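Local coordinates for protein alginate lyase AlgAT5 (Defluviitalea, PDB 5ZQI) that probably cleaves alginate by beta-elimination, as a polysaccharide lyase of family 7 built on a beta-sandwich fold, at residues 145-150 and 237-242; 102-107 and 259-264. All blocks are in the same frame, centred on the assembly; numbering follows the deposited sequence.

In the fold
Of the four segments, 102-107 comes first along the chain. It waits 151 residues for its partner 259-264, so contact 2 closes the longer loop. Inside that loop segment 145-150, on strand 142-153, meets 237-242 with 86 residues between them, and contact 1 closes this shorter loop. Contact 1 is therefore nested in contact 2. The two differ in kind. Contact 2 joins neighbouring strands of the seven-stranded antiparallel sheet, while contact 1 packs that sheet against the other sheet of the sandwich. Strands 142-153 and 256-269 lie side by side, and backbone hydrogen bonds such as Lys150 N to Glu260 O link the two contacts directly.

Contact 1: residues 145-150 and 237-242; sequences MIIDQK and FKAGMY
Met145 lies over the ring of Phe237, and this end of the contact is the tight one. Met145 CB sits 3.6 Å from the centroid of the Phe237 ring, only 6° off the normal, a CH-pi contact. The extended start of the Met145 chain (CG anti to the backbone N, chi1 180°) carries SD past the ring. SD meets the ring obliquely, a Met-aromatic contact. A bend at chi3 (57°) then brings Met145 CE to 3.6 Å from Phe237 CD1 and to 3.4 Å from Lys238 O. An alanine in place of Phe237 would probably open a gap beneath Met145 and leave its CB and methyl group without the ring they pack on. The axes of segments 145-150 and 237-239 run nearly parallel, 9.1 Å apart at closest, with no direct hydrogen bond between the segments. This is face-to-face packing of the two sheets of a beta-sandwich, made through inward side chains. Farther along, Ala239 CB meets Ile147 CD1 at 3.9 Å and, more loosely, Met145 SD. Beyond it a water bridges the strands. It donates to Gln149 OE1 (2.8 Å) and accepts from Gly240 N (2.9 Å). Gln149 NE2 has a hydrogen bond with Val163 O.

Contact 2: residues 102-107 and 259-264; sequences VVFKAH and NEIYNL
Phe104 and Asn259 form an antiparallel hydrogen-bonded pair. Phe104 N gives a nearly straight bond to Asn259 O (2.9 Å, 172° at the hydrogen), and Asn259 N returns one to Phe104 O at 3.0 Å. Val102 and Ile261 make the second such pair, N to O both ways. Between them Val103 and Glu260 form a non-hydrogen-bonded pair. There Glu260 CA lies 3.2 Å from Val102 O, a CA-H...O contact.

Phe104 can be followed outward. Phe104 CB touches Asn259 OD1 at 3.3 Å. CG and CD1 remain near the same oxygen, and CD1 also begins to meet Ile261 CG1. Phe104 CE1 makes the closest apolar contact, 3.6 Å from Ile261 CD1, and CZ still reaches that methyl more loosely. The ring lies obliquely to both neighbours, its plane 45° from the Asn259 amide. In Asn259, chi1 (69°) sets CG between the backbone N and the carbonyl carbon, and the chi2 rotation then points OD1 at Phe104 CB. Asn259 ND2 has a hydrogen bond with Gln149 OE1 on the next strand. Met241 and the ring of Phe93 also pack on Phe104.

On the other face, Val103 CG2 lies 3.9 Å from Glu260 CG, the two side chains running side by side. The carboxylate beyond is held by Asn96 through OE1. Past Ile261 the strand is interrupted by a classic beta bulge, Tyr262 and Asn263 lying opposite the single residue Asp148. Strand 102-107 thus pairs with one edge of strand 256-269 while 142-153 takes the other, a run of antiparallel neighbours in one sheet of the beta-sandwich of family 7 alginate lyases.

Contact 1: residues 145-150 and 237-242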
ATOM      1  N   MET A 145      -5.486   3.545   9.539  1.00  6.55           N
ATOM      2  CA  MET A 145      -5.159   2.313   8.839  1.00  6.09           C
ATOM      3  C   MET A 145      -4.047   1.598   9.602  1.00  6.31           C
ATOM      4  O   MET A 145      -3.045   2.225   9.986  1.00  7.93           O
ATOM      5  CB  MET A 145      -4.696   2.564   7.409  1.00  6.66           C
ATOM      6  CG  MET A 145      -4.343   1.250   6.673  1.00  5.86           C
ATOM      7  SD  MET A 145      -4.083   1.416   4.905  1.00  7.43           S
ATOM      8  CE  MET A 145      -2.772   2.627   4.808  1.00  8.96           C
ATOM      9  N   ILE A 146      -4.227   0.305   9.842  1.00  6.49           N
ATOM     10  CA  ILE A 146      -3.195  -0.555  10.407  1.00  8.28           C
ATOM     11  C   ILE A 146      -2.859  -1.648   9.403  1.00  6.85           C
ATOM     12  O   ILE A 146      -3.754  -2.361   8.926  1.00  9.57           O
ATOM     13  CB  ILE A 146      -3.614  -1.193  11.736  1.00  9.33           C
ATOM     14  CG1 ILE A 146      -4.168  -0.158  12.687  1.00  8.52           C
ATOM     15  CG2 ILE A 146      -2.378  -1.865  12.353  1.00 14.98           C
ATOM     16  CD1 ILE A 146      -4.777  -0.732  13.974  1.00 12.39           C
ATOM     17  N   ILE A 147      -1.584  -1.771   9.059  1.00  7.69           N
ATOM     18  CA  ILE A 147      -1.118  -2.816   8.157  1.00  8.34           C
ATOM     19  C   ILE A 147      -0.080  -3.663   8.889  1.00  8.04           C
ATOM     20  O   ILE A 147       0.900  -3.129   9.413  1.00  9.48           O
ATOM     21  CB  ILE A 147      -0.482  -2.262   6.871  1.00  6.95           C
ATOM     22  CG1 ILE A 147      -1.252  -1.106   6.243  1.00  7.65           C
ATOM     23  CG2 ILE A 147      -0.320  -3.421   5.860  1.00  9.33           C
ATOM     24  CD1 ILE A 147      -0.524  -0.525   5.053  1.00 10.61           C
ATOM     25  N   ASP A 148      -0.296  -4.980   8.935  1.00  8.49           N
ATOM     26  CA  ASP A 148       0.602  -5.971   9.526  1.00  8.14           C
ATOM     27  C   ASP A 148       1.153  -6.747   8.338  1.00  8.21           C
ATOM     28  O   ASP A 148       0.392  -7.430   7.648  1.00  8.37           O
ATOM     29  CB  ASP A 148      -0.200  -6.823  10.497  1.00  9.00           C
ATOM     30  CG  ASP A 148       0.585  -7.910  11.128  1.00 13.85           C
ATOM     31  OD1 ASP A 148       1.793  -8.031  10.872  1.00 14.42           O
ATOM     32  OD2 ASP A 148      -0.034  -8.619  11.973  1.00 17.01           O
ATOM     33  N   GLN A 149       2.445  -6.590   8.038  1.00  7.59           N
ATOM     34  CA  GLN A 149       2.966  -7.045   6.749  1.00  7.58           C
ATOM     35  C   GLN A 149       4.451  -7.344   6.859  1.00 11.10           C
ATOM     36  O   GLN A 149       5.091  -7.048   7.876  1.00  9.01           O
ATOM     37  CB  GLN A 149       2.691  -5.998   5.650  1.00  9.14           C
ATOM     38  CG  GLN A 149       3.392  -4.629   5.885  1.00  9.31           C
ATOM     39  CD  GLN A 149       3.072  -3.614   4.823  1.00 11.02           C
ATOM     40  OE1 GLN A 149       2.740  -3.960   3.694  1.00 13.09           O
ATOM     41  NE2 GLN A 149       3.144  -2.359   5.184  1.00 11.22           N
ATOM     42  N   LYS A 150       5.000  -7.952   5.802  1.00  9.50           N
ATOM     43  CA  LYS A 150       6.447  -8.082   5.644  1.00  8.72           C
ATOM     44  C   LYS A 150       6.774  -7.841   4.184  1.00  9.48           C
ATOM     45  O   LYS A 150       5.975  -8.182   3.310  1.00 11.07           O
ATOM     46  CB  LYS A 150       6.954  -9.428   6.109  1.00 12.14           C
ATOM     47  CG  LYS A 150       6.455 -10.604   5.299  1.00 10.90           C
ATOM     48  CD  LYS A 150       6.957 -11.918   5.891  1.00 13.87           C
ATOM     49  CE  LYS A 150       6.390 -13.093   5.146  1.00 13.26           C
ATOM     50  NZ  LYS A 150       6.775 -14.372   5.834  1.00 20.75           N
ATOM     51  N   PHE A 237      -7.023   5.848   1.757  1.00  5.53           N
ATOM     52  CA  PHE A 237      -5.922   4.935   2.038  1.00  5.29           C
ATOM     53  C   PHE A 237      -5.631   4.031   0.845  1.00  5.29           C
ATOM     54  O   PHE A 237      -6.527   3.721   0.036  1.00  5.55           O
ATOM     55  CB  PHE A 237      -6.227   4.055   3.268  1.00  5.19           C
ATOM     56  CG  PHE A 237      -6.215   4.802   4.590  1.00  5.21           C
ATOM     57  CD1 PHE A 237      -5.074   5.450   5.039  1.00  5.83           C
ATOM     58  CD2 PHE A 237      -7.337   4.800   5.399  1.00  5.45           C
ATOM     59  CE1 PHE A 237      -5.069   6.139   6.247  1.00  6.01           C
ATOM     60  CE2 PHE A 237      -7.332   5.471   6.628  1.00  8.19           C
ATOM     61  CZ  PHE A 237      -6.191   6.117   7.049  1.00  6.89           C
ATOM     62  N   LYS A 238      -4.372   3.568   0.783  1.00  6.02           N
ATOM     63  CA  LYS A 238      -3.951   2.522  -0.138  1.00  5.57           C
ATOM     64  C   LYS A 238      -3.031   1.559   0.583  1.00  5.85           C
ATOM     65  O   LYS A 238      -2.314   1.967   1.482  1.00  6.57           O
ATOM     66  CB  LYS A 238      -3.190   3.062  -1.369  1.00  7.39           C
ATOM     67  CG  LYS A 238      -3.904   4.214  -2.075  1.00  7.00           C
ATOM     68  CD  LYS A 238      -3.307   4.409  -3.466  1.00 11.22           C
ATOM     69  CE  LYS A 238      -4.044   3.421  -4.420  1.00 13.22           C
ATOM     70  NZ  LYS A 238      -3.451   3.325  -5.771  1.00 21.03           N
ATOM     71  N   ALA A 239      -3.045   0.282   0.175  1.00  6.28           N
ATOM     72  CA  ALA A 239      -2.153  -0.717   0.754  1.00  5.12           C
ATOM     73  C   ALA A 239      -1.893  -1.786  -0.297  1.00  8.41           C
ATOM     74  O   ALA A 239      -2.770  -2.111  -1.105  1.00  9.27           O
ATOM     75  CB  ALA A 239      -2.763  -1.352   2.007  1.00  8.21           C
ATOM     76  N   GLY A 240      -0.702  -2.364  -0.249  1.00  8.16           N
ATOM     77  CA  GLY A 240      -0.304  -3.390  -1.183  1.00  6.51           C
ATOM     78  C   GLY A 240       1.127  -3.168  -1.600  1.00  7.77           C
ATOM     79  O   GLY A 240       1.983  -2.843  -0.758  1.00  8.27           O
ATOM     80  N   MET A 241       1.388  -3.307  -2.901  1.00  7.16           N
ATOM     81  CA  MET A 241       2.736  -3.144  -3.446  1.00  6.46           C
ATOM     82  C   MET A 241       2.752  -2.151  -4.592  1.00  7.60           C
ATOM     83  O   MET A 241       2.091  -2.361  -5.612  1.00 10.20           O
ATOM     84  CB  MET A 241       3.282  -4.515  -3.912  1.00  6.85           C
ATOM     85  CG  MET A 241       4.618  -4.475  -4.660  1.00  7.34           C
ATOM     86  SD  MET A 241       5.926  -3.549  -3.806  1.00  8.36           S
ATOM     87  CE  MET A 241       6.012  -4.448  -2.251  1.00  9.14           C
ATOM     88  N   TYR A 242       3.523  -1.079  -4.428  1.00  7.08           N
ATOM     89  CA  TYR A 242       3.709  -0.018  -5.432  1.00  7.11           C
ATOM     90  C   TYR A 242       5.203   0.048  -5.703  1.00  7.62           C
ATOM     91  O   TYR A 242       5.971   0.604  -4.906  1.00  8.85           O
ATOM     92  CB  TYR A 242       3.130   1.290  -4.918  1.00  6.84           C
ATOM     93  CG  TYR A 242       3.109   2.461  -5.864  1.00  7.75           C
ATOM     94  CD1 TYR A 242       3.184   2.293  -7.246  1.00  7.84           C
ATOM     95  CD2 TYR A 242       2.996   3.744  -5.366  1.00  9.64           C
ATOM     96  CE1 TYR A 242       3.130   3.383  -8.107  1.00  9.49           C
ATOM     97  CE2 TYR A 242       2.954   4.815  -6.208  1.00  9.41           C
ATOM     98  CZ  TYR A 242       3.012   4.629  -7.562  1.00  8.27           C
ATOM     99  OH  TYR A 242       2.978   5.739  -8.418  1.00 13.85           O
TER
HETATM  100  O   HOH W   1       0.947  -2.429   2.117  1.00 16.13           O

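Contact 2: residues 102-107 and 259-264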
ATOM      1  N   VAL A 102      -1.697 -12.405   2.331  1.00  7.80           N
ATOM      2  CA  VAL A 102      -1.914 -12.141   0.909  1.00  7.31           C
ATOM      3  C   VAL A 102      -0.641 -11.570   0.307  1.00  5.73           C
ATOM      4  O   VAL A 102      -0.098 -10.573   0.805  1.00  6.53           O
ATOM      5  CB  VAL A 102      -3.084 -11.167   0.693  1.00  7.52           C
ATOM      6  CG1 VAL A 102      -3.299 -10.869  -0.787  1.00  7.26           C
ATOM      7  CG2 VAL A 102      -4.369 -11.717   1.270  1.00  8.37           C
ATOM      8  N   VAL A 103      -0.187 -12.189  -0.768  1.00  7.73           N
ATOM      9  CA  VAL A 103       0.991 -11.790  -1.525  1.00  6.98           C
ATOM     10  C   VAL A 103       0.587 -10.780  -2.590  1.00  6.03           C
ATOM     11  O   VAL A 103      -0.349 -11.026  -3.368  1.00  8.12           O
ATOM     12  CB  VAL A 103       1.641 -13.018  -2.183  1.00  6.87           C
ATOM     13  CG1 VAL A 103       2.855 -12.579  -3.041  1.00 10.35           C
ATOM     14  CG2 VAL A 103       2.043 -14.043  -1.165  1.00  8.77           C
ATOM     15  N   PHE A 104       1.279  -9.633  -2.605  1.00  7.44           N
ATOM     16  CA  PHE A 104       1.118  -8.594  -3.624  1.00  6.42           C
ATOM     17  C   PHE A 104       2.452  -8.493  -4.357  1.00  7.22           C
ATOM     18  O   PHE A 104       3.484  -8.233  -3.727  1.00  7.58           O
ATOM     19  CB  PHE A 104       0.765  -7.234  -3.027  1.00  5.26           C
ATOM     20  CG  PHE A 104      -0.542  -7.175  -2.283  1.00  7.72           C
ATOM     21  CD1 PHE A 104      -0.646  -7.663  -0.982  1.00  8.33           C
ATOM     22  CD2 PHE A 104      -1.654  -6.585  -2.856  1.00  5.35           C
ATOM     23  CE1 PHE A 104      -1.858  -7.562  -0.311  1.00  8.12           C
ATOM     24  CE2 PHE A 104      -2.841  -6.494  -2.186  1.00  6.94           C
ATOM     25  CZ  PHE A 104      -2.949  -6.978  -0.916  1.00  7.95           C
ATOM     26  N   LYS A 105       2.427  -8.628  -5.682  1.00  6.07           N
ATOM     27  CA  LYS A 105       3.626  -8.537  -6.515  1.00  7.43           C
ATOM     28  C   LYS A 105       3.380  -7.559  -7.648  1.00  6.84           C
ATOM     29  O   LYS A 105       2.360  -7.651  -8.317  1.00  7.51           O
ATOM     30  CB  LYS A 105       4.015  -9.918  -7.080  1.00  7.01           C
ATOM     31  CG  LYS A 105       5.121  -9.860  -8.126  1.00  7.65           C
ATOM     32  CD  LYS A 105       5.534 -11.247  -8.580  1.00 12.90           C
ATOM     33  CE  LYS A 105       6.502 -11.163  -9.756  1.00 15.01           C
ATOM     34  NZ  LYS A 105       6.992 -12.474 -10.239  1.00 20.86           N
ATOM     35  N   ALA A 106       4.335  -6.660  -7.905  1.00  7.19           N
ATOM     36  CA  ALA A 106       4.313  -5.827  -9.105  1.00  8.33           C
ATOM     37  C   ALA A 106       5.708  -5.793  -9.702  1.00  7.94           C
ATOM     38  O   ALA A 106       6.660  -5.354  -9.050  1.00  8.59           O
ATOM     39  CB  ALA A 106       3.795  -4.414  -8.798  1.00  8.66           C
ATOM     40  N   HIS A 107       5.809  -6.274 -10.933  1.00  7.89           N
ATOM     41  CA  HIS A 107       7.079  -6.344 -11.645  1.00  7.97           C
ATOM     42  C   HIS A 107       7.374  -5.060 -12.406  1.00  9.52           C
ATOM     43  O   HIS A 107       6.472  -4.331 -12.802  1.00  9.72           O
ATOM     44  CB  HIS A 107       7.085  -7.535 -12.606  1.00  9.99           C
ATOM     45  CG  HIS A 107       5.993  -7.498 -13.632  1.00  9.28           C
ATOM     46  ND1 HIS A 107       4.665  -7.303 -13.306  1.00  8.57           N
ATOM     47  CD2 HIS A 107       6.040  -7.612 -14.979  1.00 12.14           C
ATOM     48  CE1 HIS A 107       3.944  -7.303 -14.417  1.00  8.61           C
ATOM     49  NE2 HIS A 107       4.754  -7.503 -15.442  1.00 11.03           N
ATOM     50  N   ASN A 259       5.327  -8.012  -1.341  1.00  7.26           N
ATOM     51  CA  ASN A 259       5.079  -8.028   0.096  1.00  7.74           C
ATOM     52  C   ASN A 259       3.924  -8.972   0.417  1.00  8.28           C
ATOM     53  O   ASN A 259       3.207  -9.456  -0.460  1.00 10.19           O
ATOM     54  CB  ASN A 259       4.833  -6.603   0.638  1.00 10.99           C
ATOM     55  CG  ASN A 259       3.529  -5.990   0.161  1.00  8.38           C
ATOM     56  OD1 ASN A 259       3.066  -6.221  -0.939  1.00 10.33           O
ATOM     57  ND2 ASN A 259       2.910  -5.207   1.034  1.00 10.74           N
ATOM     58  N   GLU A 260       3.776  -9.272   1.702  1.00  7.60           N
ATOM     59  CA  GLU A 260       2.744 -10.165   2.214  1.00  8.06           C
ATOM     60  C   GLU A 260       2.047  -9.430   3.351  1.00  8.72           C
ATOM     61  O   GLU A 260       2.710  -8.977   4.293  1.00  9.07           O
ATOM     62  CB  GLU A 260       3.340 -11.491   2.692  1.00 10.50           C
ATOM     63  CG  GLU A 260       4.058 -12.259   1.597  1.00 10.17           C
ATOM     64  CD  GLU A 260       4.436 -13.687   1.955  1.00 12.28           C
ATOM     65  OE1 GLU A 260       3.915 -14.217   2.977  1.00 14.88           O
ATOM     66  OE2 GLU A 260       5.248 -14.269   1.212  1.00 18.06           O
ATOM     67  N   ILE A 261       0.727  -9.280   3.243  1.00  7.70           N
ATOM     68  CA  ILE A 261      -0.087  -8.601   4.259  1.00  8.12           C
ATOM     69  C   ILE A 261      -0.850  -9.671   5.041  1.00  7.65           C
ATOM     70  O   ILE A 261      -1.662 -10.417   4.475  1.00  8.13           O
ATOM     71  CB  ILE A 261      -1.056  -7.555   3.653  1.00  7.74           C
ATOM     72  CG1 ILE A 261      -0.242  -6.508   2.894  1.00  7.21           C
ATOM     73  CG2 ILE A 261      -1.958  -6.975   4.754  1.00  6.39           C
ATOM     74  CD1 ILE A 261      -1.083  -5.326   2.356  1.00  8.79           C
ATOM     75  N   TYR A 262      -0.637  -9.693   6.352  1.00  8.17           N
ATOM     76  CA  TYR A 262      -1.277 -10.619   7.283  1.00  9.15           C
ATOM     77  C   TYR A 262      -2.575 -10.084   7.860  1.00  8.77           C
ATOM     78  O   TYR A 262      -3.529 -10.854   8.038  1.00 10.74           O
ATOM     79  CB  TYR A 262      -0.308 -10.913   8.437  1.00 10.23           C
ATOM     80  CG  TYR A 262       0.852 -11.784   8.077  1.00 11.17           C
ATOM     81  CD1 TYR A 262       1.961 -11.263   7.438  1.00 15.29           C
ATOM     82  CD2 TYR A 262       0.830 -13.148   8.353  1.00 12.73           C
ATOM     83  CE1 TYR A 262       2.940 -12.068   7.058  1.00 17.33           C
ATOM     84  CE2 TYR A 262       1.867 -13.962   8.016  1.00 15.47           C
ATOM     85  CZ  TYR A 262       2.880 -13.453   7.342  1.00 16.60           C
ATOM     86  OH  TYR A 262       3.996 -14.268   7.015  1.00 21.06           O
ATOM     87  N   ASN A 263      -2.633  -8.779   8.136  1.00  9.25           N
ATOM     88  CA  ASN A 263      -3.809  -8.134   8.690  1.00  8.61           C
ATOM     89  C   ASN A 263      -3.851  -6.717   8.143  1.00  9.48           C
ATOM     90  O   ASN A 263      -2.812  -6.102   7.891  1.00  8.19           O
ATOM     91  CB  ASN A 263      -3.789  -8.111  10.241  1.00  9.89           C
ATOM     92  CG  ASN A 263      -3.809  -9.507  10.868  1.00 11.47           C
ATOM     93  OD1 ASN A 263      -4.846 -10.185  10.931  1.00 14.45           O
ATOM     94  ND2 ASN A 263      -2.651  -9.946  11.330  1.00 14.61           N
ATOM     95  N   LEU A 264      -5.058  -6.206   7.969  1.00  8.87           N
ATOM     96  CA  LEU A 264      -5.319  -4.910   7.350  1.00  6.83           C
ATOM     97  C   LEU A 264      -6.643  -4.416   7.909  1.00  8.06           C
ATOM     98  O   LEU A 264      -7.648  -5.125   7.816  1.00 14.80           O
ATOM     99  CB  LEU A 264      -5.385  -5.023   5.830  1.00  9.26           C
ATOM    100  CG  LEU A 264      -5.657  -3.743   5.048  1.00  9.17           C
ATOM    101  CD1 LEU A 264      -4.552  -2.740   5.256  1.00 10.39           C
ATOM    102  CD2 LEU A 264      -5.773  -4.101   3.553  1.00 10.62           C
TER